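Local coordinates for uncharacterized protein (Leptotrichia buccalis, PDB 3T8K) that is of unknown function but folds as a stack of ankyrin-type helical hairpins, an architecture that commonly serves as a scaffold for protein-protein recognition, at residues I41-L46 / I57-I62. Numbering follows the deposited sequence.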
ATOM      1  N   ILE A  41      -8.129  -5.800 -14.423  1.00 25.29           N
ATOM      2  CA  ILE A  41      -9.033  -5.365 -13.364  1.00 20.03           C
ATOM      3  C   ILE A  41      -8.711  -5.988 -11.988  1.00 23.98           C
ATOM      4  O   ILE A  41      -8.837  -5.322 -10.962  1.00 23.00           O
ATOM      5  CB  ILE A  41     -10.518  -5.641 -13.763  1.00 23.49           C
ATOM      6  CG1 ILE A  41     -11.477  -5.070 -12.715  1.00 29.77           C
ATOM      7  CG2 ILE A  41     -10.752  -7.144 -13.941  1.00 24.13           C
ATOM      8  CD1 ILE A  41     -11.426  -3.571 -12.580  1.00 31.49           C
ATOM      9  N   LEU A  42      -8.288  -7.250 -11.962  1.00 24.30           N
ATOM     10  CA  LEU A  42      -7.965  -7.912 -10.684  1.00 24.42           C
ATOM     11  C   LEU A  42      -6.867  -7.194  -9.910  1.00 21.13           C
ATOM     12  O   LEU A  42      -6.856  -7.212  -8.674  1.00 21.09           O
ATOM     13  CB  LEU A  42      -7.585  -9.379 -10.889  1.00 24.62           C
ATOM     14  CG  LEU A  42      -8.767 -10.297 -11.153  1.00 29.97           C
ATOM     15  CD1 LEU A  42      -8.296 -11.671 -11.606  1.00 28.76           C
ATOM     16  CD2 LEU A  42      -9.655 -10.384  -9.906  1.00 29.98           C
ATOM     17  N   TYR A  43      -5.945  -6.560 -10.625  1.00 22.08           N
ATOM     18  CA  TYR A  43      -4.918  -5.775  -9.951  1.00 26.50           C
ATOM     19  C   TYR A  43      -5.552  -4.647  -9.129  1.00 30.38           C
ATOM     20  O   TYR A  43      -5.166  -4.417  -7.988  1.00 28.47           O
ATOM     21  CB  TYR A  43      -3.887  -5.225 -10.941  1.00 25.88           C
ATOM     22  CG  TYR A  43      -2.570  -4.874 -10.272  1.00 23.19           C
ATOM     23  CD1 TYR A  43      -1.481  -5.732 -10.349  1.00 28.08           C
ATOM     24  CD2 TYR A  43      -2.431  -3.705  -9.548  1.00 27.45           C
ATOM     25  CE1 TYR A  43      -0.273  -5.424  -9.722  1.00 30.10           C
ATOM     26  CE2 TYR A  43      -1.227  -3.382  -8.921  1.00 32.37           C
ATOM     27  CZ  TYR A  43      -0.157  -4.246  -9.010  1.00 32.85           C
ATOM     28  OH  TYR A  43       1.034  -3.932  -8.380  1.00 32.19           O
ATOM     29  N   ASP A  44      -6.536  -3.955  -9.705  1.00 25.26           N
ATOM     30  CA  ASP A  44      -7.278  -2.917  -8.981  1.00 22.49           C
ATOM     31  C   ASP A  44      -8.063  -3.482  -7.797  1.00 26.88           C
ATOM     32  O   ASP A  44      -8.062  -2.915  -6.697  1.00 25.61           O
ATOM     33  CB  ASP A  44      -8.256  -2.202  -9.920  1.00 24.13           C
ATOM     34  CG  ASP A  44      -7.559  -1.491 -11.071  1.00 34.48           C
ATOM     35  OD1 ASP A  44      -6.369  -1.143 -10.935  1.00 40.48           O
ATOM     36  OD2 ASP A  44      -8.211  -1.276 -12.114  1.00 38.72           O
ATOM     37  N   VAL A  45      -8.753  -4.597  -8.023  1.00 18.95           N
ATOM     38  CA  VAL A  45      -9.501  -5.245  -6.953  1.00 20.39           C
ATOM     39  C   VAL A  45      -8.628  -5.532  -5.729  1.00 23.96           C
ATOM     40  O   VAL A  45      -9.028  -5.292  -4.589  1.00 20.76           O
ATOM     41  CB  VAL A  45     -10.089  -6.570  -7.424  1.00 20.94           C
ATOM     42  CG1 VAL A  45     -10.828  -7.259  -6.291  1.00 22.30           C
ATOM     43  CG2 VAL A  45     -11.040  -6.330  -8.605  1.00 21.94           C
ATOM     44  N   LEU A  46      -7.440  -6.066  -5.970  1.00 24.13           N
ATOM     45  CA  LEU A  46      -6.588  -6.493  -4.871  1.00 23.53           C
ATOM     46  C   LEU A  46      -6.139  -5.315  -4.017  1.00 28.27           C
ATOM     47  O   LEU A  46      -5.669  -5.495  -2.885  1.00 28.11           O
ATOM     48  CB  LEU A  46      -5.391  -7.275  -5.405  1.00 19.25           C
ATOM     49  CG  LEU A  46      -5.825  -8.619  -5.985  1.00 24.47           C
ATOM     50  CD1 LEU A  46      -4.716  -9.232  -6.831  1.00 23.65           C
ATOM     51  CD2 LEU A  46      -6.278  -9.564  -4.878  1.00 25.76           C
ATOM     52  N   ILE A  57     -15.409  -9.563  -4.601  1.00 24.96           N
ATOM     53  CA  ILE A  57     -15.224  -9.067  -5.966  1.00 23.53           C
ATOM     54  C   ILE A  57     -14.202  -9.916  -6.714  1.00 22.35           C
ATOM     55  O   ILE A  57     -14.348 -10.173  -7.911  1.00 25.14           O
ATOM     56  CB  ILE A  57     -14.762  -7.590  -5.978  1.00 20.78           C
ATOM     57  CG1 ILE A  57     -15.800  -6.711  -5.276  1.00 27.81           C
ATOM     58  CG2 ILE A  57     -14.501  -7.117  -7.401  1.00 27.34           C
ATOM     59  CD1 ILE A  57     -15.346  -5.282  -5.037  1.00 26.64           C
ATOM     60  N   SER A  58     -13.151 -10.342  -6.010  1.00 23.96           N
ATOM     61  CA  SER A  58     -12.122 -11.151  -6.649  1.00 25.78           C
ATOM     62  C   SER A  58     -12.699 -12.475  -7.115  1.00 28.95           C
ATOM     63  O   SER A  58     -12.471 -12.897  -8.251  1.00 26.31           O
ATOM     64  CB  SER A  58     -10.947 -11.411  -5.698  1.00 27.32           C
ATOM     65  OG  SER A  58     -10.106 -10.277  -5.608  1.00 27.42           O
HETATM   66  N   MSE A  59     -13.432 -13.135  -6.222  1.00 30.45           N
HETATM   67  CA  MSE A  59     -14.052 -14.419  -6.541  1.00 35.41           C
HETATM   68  C   MSE A  59     -15.068 -14.298  -7.666  1.00 34.89           C
HETATM   69  O   MSE A  59     -15.173 -15.178  -8.520  1.00 33.93           O
HETATM   70  CB  MSE A  59     -14.709 -15.014  -5.302  1.00 41.98           C
HETATM   71  CG  MSE A  59     -13.721 -15.324  -4.193  1.00 42.09           C
HETATM   72 SE   MSE A  59     -12.501 -16.806  -4.626  1.00 55.53          SE
HETATM   73  CE  MSE A  59     -11.431 -16.040  -6.053  1.00 64.07           C
ATOM     74  N   PHE A  60     -15.817 -13.204  -7.663  1.00 29.99           N
ATOM     75  CA  PHE A  60     -16.797 -12.971  -8.714  1.00 31.25           C
ATOM     76  C   PHE A  60     -16.109 -12.898 -10.077  1.00 31.34           C
ATOM     77  O   PHE A  60     -16.507 -13.582 -11.020  1.00 32.73           O
ATOM     78  CB  PHE A  60     -17.580 -11.691  -8.431  1.00 28.30           C
ATOM     79  CG  PHE A  60     -18.498 -11.274  -9.557  1.00 26.90           C
ATOM     80  CD1 PHE A  60     -19.810 -11.714  -9.598  1.00 35.16           C
ATOM     81  CD2 PHE A  60     -18.041 -10.449 -10.568  1.00 27.06           C
ATOM     82  CE1 PHE A  60     -20.662 -11.332 -10.631  1.00 33.95           C
ATOM     83  CE2 PHE A  60     -18.883 -10.059 -11.606  1.00 29.81           C
ATOM     84  CZ  PHE A  60     -20.197 -10.506 -11.637  1.00 31.75           C
ATOM     85  N   LEU A  61     -15.067 -12.078 -10.167  1.00 28.57           N
ATOM     86  CA  LEU A  61     -14.332 -11.887 -11.418  1.00 28.52           C
ATOM     87  C   LEU A  61     -13.591 -13.131 -11.861  1.00 27.36           C
ATOM     88  O   LEU A  61     -13.616 -13.486 -13.035  1.00 31.02           O
ATOM     89  CB  LEU A  61     -13.341 -10.728 -11.296  1.00 26.25           C
ATOM     90  CG  LEU A  61     -14.014  -9.355 -11.276  1.00 27.48           C
ATOM     91  CD1 LEU A  61     -13.014  -8.264 -10.951  1.00 23.40           C
ATOM     92  CD2 LEU A  61     -14.707  -9.084 -12.606  1.00 28.02           C
ATOM     93  N   ILE A  62     -12.899 -13.780 -10.929  1.00 23.25           N
ATOM     94  CA  ILE A  62     -12.225 -15.024 -11.262  1.00 29.99           C
ATOM     95  C   ILE A  62     -13.207 -16.048 -11.830  1.00 30.71           C
ATOM     96  O   ILE A  62     -12.916 -16.709 -12.828  1.00 32.98           O
ATOM     97  CB  ILE A  62     -11.470 -15.614 -10.057  1.00 27.48           C
ATOM     98  CG1 ILE A  62     -10.285 -14.714  -9.716  1.00 28.34           C
ATOM     99  CG2 ILE A  62     -10.987 -17.025 -10.370  1.00 31.24           C
ATOM    100  CD1 ILE A  62      -9.583 -15.097  -8.447  1.00 32.72           C
TER
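Start with V45, a bump set into a hollow of the facing helix. Its CA-to-CB bond points toward that helix and the two methyls settle among I57, S58 and L61: CG2 lies 3.7 Å from I57 CG2 and 3.6 Å from L61 CD1, while CG1 rests 3.2 Å from S58 OG. The backbones are nearest here, V45 CA 6.5 Å from S58 CA, where the small serine takes up little space; its hydroxyl is hydrogen-bonded back to R54 O in its own helix. One turn away the fit reverses, and L61 pushes between I41 and V45, its CD1 3.9 Å from I41 CG2. L42 reaches across alongside, CD2 4.0 Å from L61 CB and CD1 4.1 Å from I62 CG1. The segment axes run antiparallel at 166°, with a closest approach of 10.1 Å, as expected for the two helices of an ankyrin-type hairpin. This buried, largely apolar seam is sandwiched in the stack: I57 and L61 also touch helix 19-28, L46 meets helix 79-85, and S58 and I62 pack on helix 90-102.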